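Local structure of pyocin-S2 (Pseudomonas aeruginosa, 5ODW) at residues C[11-19]-C[23-31]; C[44-54]-C[141-152]. The protein kills sensitive bacteria by breaking down chromosomal DNA and inhibiting lipid synthesis, and is represented here by its N-terminal part. All coordinates share one frame; numbering follows the deposited sequence.

In the fold
Contact 1 is the small antiparallel hairpin of strands 12-14 and 24-26. Contact 2 is the packing of the start of helix 47-70 against the end of helix 133-148. They follow one another along the chain, and their centres are 24 Å apart. Their nearest atoms are about 7 Å apart, so they do not touch. Helix 47-70 connects them: its first turns form contact 2, and Leu57, Leu61 and Ser64 further on meet the hairpin. Helix 153-204 also packs on both. The chain of another protein lies within reach of many residues of contact 2, but of contact 1 it reaches only Arg30 and Ser31. Contact 2 therefore lies at the intermolecular interface, consistent with receptor binding.

Contact 1 (C[11-19]-C[23-31]); sequences MVITHVQGG and IIQYIPARS
Val12 and Tyr26 face each other as a non-hydrogen-bonded pair, their side chains crossing at about a right angle. Val12 CG2 meets the ring edge of Tyr26, 3.9 Å from CD1. Val12 CG1 turns the other way, beside the carbonyl carbon (chi1 176°), and lies 4.3 Å from Ile24 CG2. Thr14 and Ile24 continue this face. It packs on the helices: Val12 touches Leu61, and Tyr26 touches Leu57 and Met160.

Ile13 and Gln25 occupy the other face. Gln25 runs extended beside His15, but how its amide meets the ring is doubtful. Ile13 CG2 lies over the rim of one face of the His15 ring. Ile13 CB is also 4.4 Å from Ile27 CD1. The buried Ile23 side chain lies along the His15 carbonyl and packs on Glu75, Glu79 and Ser168.

The backbones hold the register. Ile13 N gives to Gln25 O at 3.0 Å, and Gln25 N returns a bond to Ile13 O at 3.1 Å. Ile27 N reaches Met11 O at 3.2 Å. His15 N bonds to Ile23 O beside the turn.

Main-chain bonds thus join this two-stranded beta hairpin. Apolar packing, with hydrogen bonds from Tyr26 OH to Asp157 and Ile24 N to Ser168, holds it on the helices.

Contact 2 (C[44-54]-C[141-152]); sequences SPYVGTGMQEY and YQSQLLASRKFY
Gly50 CA sits over one face of the Tyr152 ring, 3.9 Å from its centroid, a CH-pi contact. Tyr152 CG sits between its own backbone N and carbonyl carbon (chi1 59°), which turns the ring back over helix 47-54. Glu53 CG approaches the same ring, 3.7 Å from Tyr152 CE1. Phe151 CE1 backs its opposite face.

The hydroxyl of Tyr141 gives a hydrogen bond to Gly50 O at 2.7 Å, from above the carbonyl plane. Tyr54 N reaches the same oxygen from the opposite face. Tyr54 CD2 lies over one face of the Tyr141 ring, the planes 33° apart. Met51 bends so that SD sits at the ring edge, 3.7 Å from Tyr141 CD2, a Met-aromatic contact. Leu145 packs between the helices, its CB 4.3 Å from Val47 CG2 and its CD1 near Gly50 CA.

Tyr46 takes the edge of Phe151 on its face in an offset edge-to-face pair. Phe151 CA also sits over that face, and Pro45 CD lies over the rim of the other. Ser44 OG bonds weakly to Arg149 O and weakly accepts from Tyr46 N as a cap.

Further out, Tyr54 OH bonds to Ser137, Arg149 NE to Pro40 O, and Lys150 NZ pairs with an acidic side chain of the chain of another protein.

Aromatic and aliphatic packing thus joins the helix ends and the residues after helix 133-148. Gly50 O, gripped from both faces, ties the helix backbone to Tyr141.

Contact 1 (C[11-19]-C[23-31])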
loop_
_atom_site.group_PDB
_atom_site.type_symbol
_atom_site.label_atom_id
_atom_site.label_comp_id
_atom_site.label_asym_id
_atom_site.label_seq_id
_atom_site.Cartn_x
_atom_site.Cartn_y
_atom_site.Cartn_z
ATOM N N MET C 11 6.096 -37.224 -7.636
ATOM C CA MET C 11 6.437 -38.612 -7.918
ATOM C C MET C 11 7.917 -38.906 -7.686
ATOM O O MET C 11 8.778 -38.356 -8.367
ATOM C CB MET C 11 6.064 -38.966 -9.359
ATOM C CG MET C 11 4.569 -39.069 -9.618
ATOM S SD MET C 11 3.909 -40.733 -9.410
ATOM C CE MET C 11 4.601 -41.544 -10.846
ATOM N N VAL C 12 8.205 -39.770 -6.718
ATOM C CA VAL C 12 9.577 -40.161 -6.428
ATOM C C VAL C 12 9.741 -41.625 -6.810
ATOM O O VAL C 12 9.030 -42.484 -6.300
ATOM C CB VAL C 12 9.913 -39.994 -4.938
ATOM C CG1 VAL C 12 11.314 -40.507 -4.650
ATOM C CG2 VAL C 12 9.770 -38.538 -4.522
ATOM N N ILE C 13 10.694 -41.908 -7.691
ATOM C CA ILE C 13 10.920 -43.273 -8.157
ATOM C C ILE C 13 12.272 -43.826 -7.731
ATOM O O ILE C 13 13.308 -43.225 -8.001
ATOM C CB ILE C 13 10.817 -43.359 -9.692
ATOM C CG1 ILE C 13 9.352 -43.392 -10.129
ATOM C CG2 ILE C 13 11.540 -44.591 -10.207
ATOM C CD1 ILE C 13 9.151 -43.816 -11.567
ATOM N N THR C 14 12.281 -44.981 -7.087
ATOM C CA THR C 14 13.552 -45.526 -6.663
ATOM C C THR C 14 14.055 -46.512 -7.696
ATOM O O THR C 14 13.433 -47.543 -7.929
ATOM C CB THR C 14 13.417 -46.267 -5.330
ATOM O OG1 THR C 14 12.829 -47.550 -5.565
ATOM C CG2 THR C 14 12.542 -45.479 -4.370
ATOM N N HIS C 15 15.149 -46.164 -8.358
ATOM C CA HIS C 15 15.675 -47.042 -9.378
ATOM C C HIS C 15 16.664 -48.016 -8.778
ATOM O O HIS C 15 17.834 -47.697 -8.573
ATOM C CB HIS C 15 16.343 -46.241 -10.495
ATOM C CG HIS C 15 15.388 -45.411 -11.296
ATOM N ND1 HIS C 15 15.375 -44.034 -11.244
ATOM C CD2 HIS C 15 14.413 -45.765 -12.164
ATOM C CE1 HIS C 15 14.434 -43.575 -12.049
ATOM N NE2 HIS C 15 13.835 -44.605 -12.620
ATOM N N VAL C 16 16.171 -49.214 -8.501
ATOM C CA VAL C 16 17.007 -50.278 -7.972
ATOM C C VAL C 16 18.007 -50.758 -9.011
ATOM O O VAL C 16 19.178 -50.979 -8.712
ATOM C CB VAL C 16 16.155 -51.470 -7.515
ATOM C CG1 VAL C 16 16.940 -52.766 -7.640
ATOM C CG2 VAL C 16 15.658 -51.253 -6.095
ATOM N N GLN C 17 17.511 -50.968 -10.225
ATOM C CA GLN C 17 18.335 -51.425 -11.333
ATOM C C GLN C 17 19.310 -50.332 -11.738
ATOM O O GLN C 17 18.995 -49.148 -11.653
ATOM C CB GLN C 17 17.458 -51.811 -12.525
ATOM C CG GLN C 17 16.534 -52.990 -12.273
ATOM C CD GLN C 17 17.268 -54.317 -12.243
ATOM O OE1 GLN C 17 18.324 -54.442 -11.627
ATOM N NE2 GLN C 17 16.706 -55.318 -12.909
ATOM N N GLY C 18 20.497 -50.723 -12.181
ATOM C CA GLY C 18 21.474 -49.736 -12.588
ATOM C C GLY C 18 20.931 -48.958 -13.765
ATOM O O GLY C 18 20.348 -49.526 -14.686
ATOM N N GLY C 19 21.109 -47.645 -13.727
ATOM C CA GLY C 19 20.638 -46.789 -14.793
ATOM C C GLY C 19 21.387 -45.476 -14.812
ATOM O O GLY C 19 22.036 -45.113 -13.831
ATOM N N ILE C 23 19.863 -43.140 -8.654
ATOM C CA ILE C 23 19.190 -44.241 -7.928
ATOM C C ILE C 23 17.842 -43.775 -7.308
ATOM O O ILE C 23 16.843 -44.484 -7.434
ATOM C CB ILE C 23 20.124 -44.972 -6.916
ATOM C CG1 ILE C 23 19.578 -46.375 -6.561
ATOM C CG2 ILE C 23 20.442 -44.138 -5.669
ATOM C CD1 ILE C 23 20.634 -47.426 -6.285
ATOM N N ILE C 24 17.818 -42.559 -6.717
ATOM C CA ILE C 24 16.626 -41.924 -6.170
ATOM C C ILE C 24 16.348 -40.706 -7.068
ATOM O O ILE C 24 17.147 -39.766 -7.096
ATOM C CB ILE C 24 16.808 -41.561 -4.675
ATOM C CG1 ILE C 24 17.182 -42.808 -3.842
ATOM C CG2 ILE C 24 15.537 -40.891 -4.130
ATOM C CD1 ILE C 24 18.051 -42.552 -2.668
ATOM N N GLN C 25 15.239 -40.754 -7.834
ATOM C CA GLN C 25 14.853 -39.710 -8.790
ATOM C C GLN C 25 13.580 -38.931 -8.404
ATOM O O GLN C 25 12.583 -39.550 -8.030
ATOM C CB GLN C 25 14.704 -40.324 -10.208
ATOM C CG GLN C 25 14.444 -39.305 -11.321
ATOM C CD GLN C 25 14.468 -39.892 -12.706
ATOM O OE1 GLN C 25 14.770 -41.076 -12.897
ATOM N NE2 GLN C 25 14.063 -39.097 -13.692
ATOM N N TYR C 26 13.614 -37.575 -8.541
ATOM C CA TYR C 26 12.460 -36.692 -8.353
ATOM C C TYR C 26 12.013 -36.192 -9.726
ATOM O O TYR C 26 12.801 -35.546 -10.424
ATOM C CB TYR C 26 12.734 -35.500 -7.397
ATOM C CG TYR C 26 11.491 -34.662 -7.160
ATOM C CD1 TYR C 26 10.484 -35.100 -6.304
ATOM C CD2 TYR C 26 11.278 -33.481 -7.865
ATOM C CE1 TYR C 26 9.308 -34.371 -6.133
ATOM C CE2 TYR C 26 10.100 -32.746 -7.707
ATOM C CZ TYR C 26 9.119 -33.193 -6.834
ATOM O OH TYR C 26 7.956 -32.478 -6.658
ATOM N N ILE C 27 10.762 -36.466 -10.086
ATOM C CA ILE C 27 10.209 -36.016 -11.357
ATOM C C ILE C 27 9.163 -34.944 -11.083
ATOM O O ILE C 27 8.229 -35.166 -10.314
ATOM C CB ILE C 27 9.540 -37.167 -12.132
ATOM C CG1 ILE C 27 10.426 -38.411 -12.121
ATOM C CG2 ILE C 27 9.225 -36.738 -13.556
ATOM C CD1 ILE C 27 10.462 -39.118 -10.784
ATOM N N PRO C 28 9.318 -33.774 -11.714
ATOM C CA PRO C 28 8.410 -32.649 -11.532
ATOM C C PRO C 28 7.868 -32.114 -12.850
ATOM O O PRO C 28 8.478 -32.322 -13.899
ATOM C CB PRO C 28 9.342 -31.597 -10.942
ATOM C CG PRO C 28 10.673 -31.891 -11.586
ATOM C CD PRO C 28 10.632 -33.291 -12.160
ATOM N N ALA C 29 6.718 -31.448 -12.792
ATOM C CA ALA C 29 6.103 -30.853 -13.977
ATOM C C ALA C 29 6.929 -29.666 -14.460
ATOM O O ALA C 29 7.473 -28.924 -13.646
ATOM C CB ALA C 29 4.683 -30.414 -13.667
ATOM N N ARG C 30 7.022 -29.479 -15.773
ATOM C CA ARG C 30 7.790 -28.359 -16.300
ATOM C C ARG C 30 7.105 -27.041 -15.969
ATOM O O ARG C 30 5.886 -26.981 -15.842
ATOM C CB ARG C 30 8.005 -28.489 -17.809
ATOM C CG ARG C 30 9.115 -29.451 -18.202
ATOM C CD ARG C 30 9.540 -29.261 -19.654
ATOM N NE ARG C 30 8.477 -29.600 -20.596
ATOM C CZ ARG C 30 8.215 -30.833 -21.015
ATOM N NH1 ARG C 30 8.938 -31.854 -20.576
ATOM N NH2 ARG C 30 7.228 -31.048 -21.873
ATOM N N SER C 31 7.888 -25.972 -15.844
ATOM C CA SER C 31 7.342 -24.647 -15.537
ATOM C C SER C 31 7.944 -23.494 -16.351
ATOM O O SER C 31 9.127 -23.514 -16.686
ATOM C CB SER C 31 7.503 -24.346 -14.044
ATOM O OG SER C 31 7.510 -22.948 -13.806
#

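Contact 2 (C[44-54]-C[141-152])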
loop_
_atom_site.group_PDB
_atom_site.type_symbol
_atom_site.label_atom_id
_atom_site.label_comp_id
_atom_site.label_asym_id
_atom_site.label_seq_id
_atom_site.Cartn_x
_atom_site.Cartn_y
_atom_site.Cartn_z
ATOM N N SER C 44 1.976 -13.760 2.013
ATOM C CA SER C 44 1.941 -14.819 1.001
ATOM C C SER C 44 0.891 -15.862 1.367
ATOM O O SER C 44 0.950 -16.390 2.482
ATOM C CB SER C 44 3.307 -15.485 0.894
ATOM O OG SER C 44 3.297 -16.644 0.083
ATOM N N PRO C 45 -0.064 -16.203 0.459
ATOM C CA PRO C 45 -1.056 -17.240 0.796
ATOM C C PRO C 45 -0.564 -18.701 0.611
ATOM O O PRO C 45 -1.273 -19.659 0.985
ATOM C CB PRO C 45 -2.229 -16.907 -0.137
ATOM C CG PRO C 45 -1.751 -15.850 -1.079
ATOM C CD PRO C 45 -0.300 -15.665 -0.896
ATOM N N TYR C 46 0.654 -18.878 0.047
ATOM C CA TYR C 46 1.214 -20.191 -0.309
ATOM C C TYR C 46 2.090 -20.836 0.759
ATOM O O TYR C 46 2.497 -21.993 0.590
ATOM C CB TYR C 46 2.028 -20.097 -1.628
ATOM C CG TYR C 46 1.470 -19.128 -2.651
ATOM C CD1 TYR C 46 0.395 -19.481 -3.460
ATOM C CD2 TYR C 46 2.029 -17.862 -2.823
ATOM C CE1 TYR C 46 -0.140 -18.584 -4.383
ATOM C CE2 TYR C 46 1.513 -16.964 -3.755
ATOM C CZ TYR C 46 0.428 -17.329 -4.531
ATOM O OH TYR C 46 -0.052 -16.460 -5.479
ATOM N N VAL C 47 2.406 -20.104 1.838
ATOM C CA VAL C 47 3.316 -20.604 2.883
ATOM C C VAL C 47 2.752 -21.892 3.555
ATOM O O VAL C 47 3.397 -22.943 3.475
ATOM C CB VAL C 47 3.771 -19.524 3.904
ATOM C CG1 VAL C 47 4.788 -20.104 4.872
ATOM C CG2 VAL C 47 4.379 -18.325 3.193
ATOM N N GLY C 48 1.548 -21.798 4.128
ATOM C CA GLY C 48 0.856 -22.902 4.787
ATOM C C GLY C 48 0.825 -24.179 3.979
ATOM O O GLY C 48 1.286 -25.219 4.463
ATOM N N THR C 49 0.309 -24.095 2.728
ATOM C CA THR C 49 0.204 -25.241 1.808
ATOM C C THR C 49 1.591 -25.667 1.286
ATOM O O THR C 49 1.810 -26.855 1.055
ATOM C CB THR C 49 -0.834 -25.000 0.693
ATOM O OG1 THR C 49 -0.427 -23.898 -0.107
ATOM C CG2 THR C 49 -2.244 -24.748 1.232
ATOM N N GLY C 50 2.522 -24.714 1.185
ATOM C CA GLY C 50 3.897 -24.979 0.773
ATOM C C GLY C 50 4.645 -25.842 1.766
ATOM O O GLY C 50 5.358 -26.778 1.384
ATOM N N MET C 51 4.449 -25.533 3.054
ATOM C CA MET C 51 5.039 -26.246 4.179
ATOM C C MET C 51 4.434 -27.644 4.306
ATOM O O MET C 51 5.170 -28.612 4.539
ATOM C CB MET C 51 4.896 -25.424 5.473
ATOM C CG MET C 51 5.859 -24.202 5.565
ATOM S SD MET C 51 7.565 -24.338 4.891
ATOM C CE MET C 51 8.314 -25.471 6.059
ATOM N N GLN C 52 3.088 -27.739 4.085
ATOM C CA GLN C 52 2.243 -28.944 4.068
ATOM C C GLN C 52 2.695 -29.886 2.933
ATOM O O GLN C 52 2.773 -31.096 3.153
ATOM C CB GLN C 52 0.776 -28.526 3.858
ATOM C CG GLN C 52 -0.260 -29.647 3.913
ATOM C CD GLN C 52 -1.549 -29.245 3.217
ATOM O OE1 GLN C 52 -2.216 -28.259 3.591
ATOM N NE2 GLN C 52 -1.929 -29.996 2.178
ATOM N N GLU C 53 2.981 -29.340 1.727
ATOM C CA GLU C 53 3.422 -30.117 0.562
ATOM C C GLU C 53 4.849 -30.623 0.733
ATOM O O GLU C 53 5.173 -31.715 0.249
ATOM C CB GLU C 53 3.275 -29.318 -0.747
ATOM C CG GLU C 53 1.843 -29.098 -1.220
ATOM C CD GLU C 53 0.996 -30.349 -1.321
ATOM O OE1 GLU C 53 1.321 -31.226 -2.157
ATOM O OE2 GLU C 53 0.016 -30.465 -0.547
ATOM N N TYR C 54 5.698 -29.829 1.430
ATOM C CA TYR C 54 7.092 -30.151 1.731
ATOM C C TYR C 54 7.151 -31.338 2.665
ATOM O O TYR C 54 7.855 -32.298 2.376
ATOM C CB TYR C 54 7.814 -28.947 2.359
ATOM C CG TYR C 54 9.285 -29.201 2.630
ATOM C CD1 TYR C 54 9.698 -29.828 3.804
ATOM C CD2 TYR C 54 10.262 -28.825 1.709
ATOM C CE1 TYR C 54 11.038 -30.109 4.039
ATOM C CE2 TYR C 54 11.611 -29.073 1.950
ATOM C CZ TYR C 54 11.991 -29.721 3.113
ATOM O OH TYR C 54 13.312 -29.970 3.368
ATOM N N TYR C 141 13.966 -23.564 2.706
ATOM C CA TYR C 141 12.725 -23.575 1.928
ATOM C C TYR C 141 11.725 -22.562 2.475
ATOM O O TYR C 141 11.215 -21.730 1.721
ATOM C CB TYR C 141 12.136 -25.001 1.908
ATOM C CG TYR C 141 10.776 -25.169 1.254
ATOM C CD1 TYR C 141 10.652 -25.272 -0.129
ATOM C CD2 TYR C 141 9.630 -25.359 2.025
ATOM C CE1 TYR C 141 9.412 -25.493 -0.731
ATOM C CE2 TYR C 141 8.389 -25.586 1.435
ATOM C CZ TYR C 141 8.285 -25.663 0.056
ATOM O OH TYR C 141 7.063 -25.901 -0.528
ATOM N N GLN C 142 11.473 -22.616 3.781
ATOM C CA GLN C 142 10.543 -21.720 4.456
ATOM C C GLN C 142 11.007 -20.272 4.342
ATOM O O GLN C 142 10.168 -19.403 4.148
ATOM C CB GLN C 142 10.350 -22.135 5.919
ATOM C CG GLN C 142 9.166 -21.452 6.590
ATOM C CD GLN C 142 9.171 -21.590 8.082
ATOM O OE1 GLN C 142 8.230 -22.116 8.681
ATOM N NE2 GLN C 142 10.229 -21.118 8.716
ATOM N N SER C 143 12.339 -20.022 4.408
ATOM C CA SER C 143 12.948 -18.698 4.266
ATOM C C SER C 143 12.722 -18.171 2.856
ATOM O O SER C 143 12.411 -16.989 2.698
ATOM C CB SER C 143 14.439 -18.765 4.539
ATOM O OG SER C 143 14.670 -19.310 5.823
ATOM N N GLN C 144 12.847 -19.051 1.838
ATOM C CA GLN C 144 12.617 -18.728 0.430
ATOM C C GLN C 144 11.158 -18.379 0.172
ATOM O O GLN C 144 10.908 -17.416 -0.540
ATOM C CB GLN C 144 13.069 -19.870 -0.473
ATOM C CG GLN C 144 14.566 -19.893 -0.655
ATOM C CD GLN C 144 15.049 -21.100 -1.387
ATOM O OE1 GLN C 144 14.795 -22.232 -0.987
ATOM N NE2 GLN C 144 15.805 -20.878 -2.454
ATOM N N LEU C 145 10.200 -19.118 0.787
ATOM C CA LEU C 145 8.754 -18.840 0.658
ATOM C C LEU C 145 8.395 -17.478 1.265
ATOM O O LEU C 145 7.680 -16.693 0.635
ATOM C CB LEU C 145 7.883 -19.954 1.294
ATOM C CG LEU C 145 7.859 -21.371 0.648
ATOM C CD1 LEU C 145 6.748 -22.191 1.217
ATOM C CD2 LEU C 145 7.690 -21.321 -0.860
ATOM N N LEU C 146 8.914 -17.203 2.482
ATOM C CA LEU C 146 8.711 -15.959 3.247
ATOM C C LEU C 146 9.340 -14.734 2.554
ATOM O O LEU C 146 8.690 -13.696 2.454
ATOM C CB LEU C 146 9.224 -16.118 4.690
ATOM C CG LEU C 146 8.405 -17.042 5.615
ATOM C CD1 LEU C 146 9.252 -17.577 6.727
ATOM C CD2 LEU C 146 7.249 -16.330 6.225
ATOM N N ALA C 147 10.566 -14.882 2.023
ATOM C CA ALA C 147 11.296 -13.838 1.290
ATOM C C ALA C 147 10.710 -13.543 -0.083
ATOM O O ALA C 147 10.593 -12.375 -0.429
ATOM C CB ALA C 147 12.759 -14.220 1.140
ATOM N N SER C 148 10.358 -14.578 -0.873
ATOM C CA SER C 148 9.839 -14.398 -2.231
ATOM C C SER C 148 8.367 -14.039 -2.326
ATOM O O SER C 148 7.971 -13.436 -3.311
ATOM C CB SER C 148 10.123 -15.627 -3.091
ATOM O OG SER C 148 9.431 -16.780 -2.645
ATOM N N ARG C 149 7.549 -14.451 -1.344
ATOM C CA ARG C 149 6.078 -14.270 -1.288
ATOM C C ARG C 149 5.361 -14.940 -2.470
ATOM O O ARG C 149 4.147 -14.767 -2.626
ATOM C CB ARG C 149 5.627 -12.799 -1.178
ATOM C CG ARG C 149 6.325 -11.948 -0.158
ATOM C CD ARG C 149 5.911 -10.499 -0.278
ATOM N NE ARG C 149 6.183 -9.911 -1.591
ATOM C CZ ARG C 149 7.372 -9.492 -2.010
ATOM N NH1 ARG C 149 8.442 -9.620 -1.234
ATOM N NH2 ARG C 149 7.504 -8.953 -3.216
ATOM N N LYS C 150 6.106 -15.697 -3.298
ATOM C CA LYS C 150 5.557 -16.373 -4.472
ATOM C C LYS C 150 5.246 -17.854 -4.232
ATOM O O LYS C 150 5.456 -18.381 -3.135
ATOM C CB LYS C 150 6.433 -16.162 -5.721
ATOM C CG LYS C 150 7.876 -16.635 -5.645
ATOM C CD LYS C 150 8.672 -16.008 -6.787
ATOM C CE LYS C 150 10.010 -16.660 -6.995
ATOM N NZ LYS C 150 10.642 -16.190 -8.242
ATOM N N PHE C 151 4.668 -18.489 -5.267
ATOM C CA PHE C 151 4.234 -19.872 -5.289
ATOM C C PHE C 151 5.359 -20.856 -4.998
ATOM O O PHE C 151 6.442 -20.741 -5.568
ATOM C CB PHE C 151 3.521 -20.185 -6.607
ATOM C CG PHE C 151 2.889 -21.553 -6.625
ATOM C CD1 PHE C 151 1.814 -21.849 -5.797
ATOM C CD2 PHE C 151 3.389 -22.554 -7.446
ATOM C CE1 PHE C 151 1.248 -23.123 -5.806
ATOM C CE2 PHE C 151 2.816 -23.824 -7.451
ATOM C CZ PHE C 151 1.762 -24.107 -6.622
ATOM N N TYR C 152 5.072 -21.831 -4.113
ATOM C CA TYR C 152 5.985 -22.851 -3.606
ATOM C C TYR C 152 6.541 -23.794 -4.657
ATOM O O TYR C 152 7.700 -24.174 -4.549
ATOM C CB TYR C 152 5.364 -23.642 -2.443
ATOM C CG TYR C 152 4.072 -24.370 -2.751
ATOM C CD1 TYR C 152 4.084 -25.683 -3.224
ATOM C CD2 TYR C 152 2.836 -23.789 -2.474
ATOM C CE1 TYR C 152 2.898 -26.367 -3.493
ATOM C CE2 TYR C 152 1.643 -24.478 -2.706
ATOM C CZ TYR C 152 1.681 -25.759 -3.236
ATOM O OH TYR C 152 0.512 -26.434 -3.476
#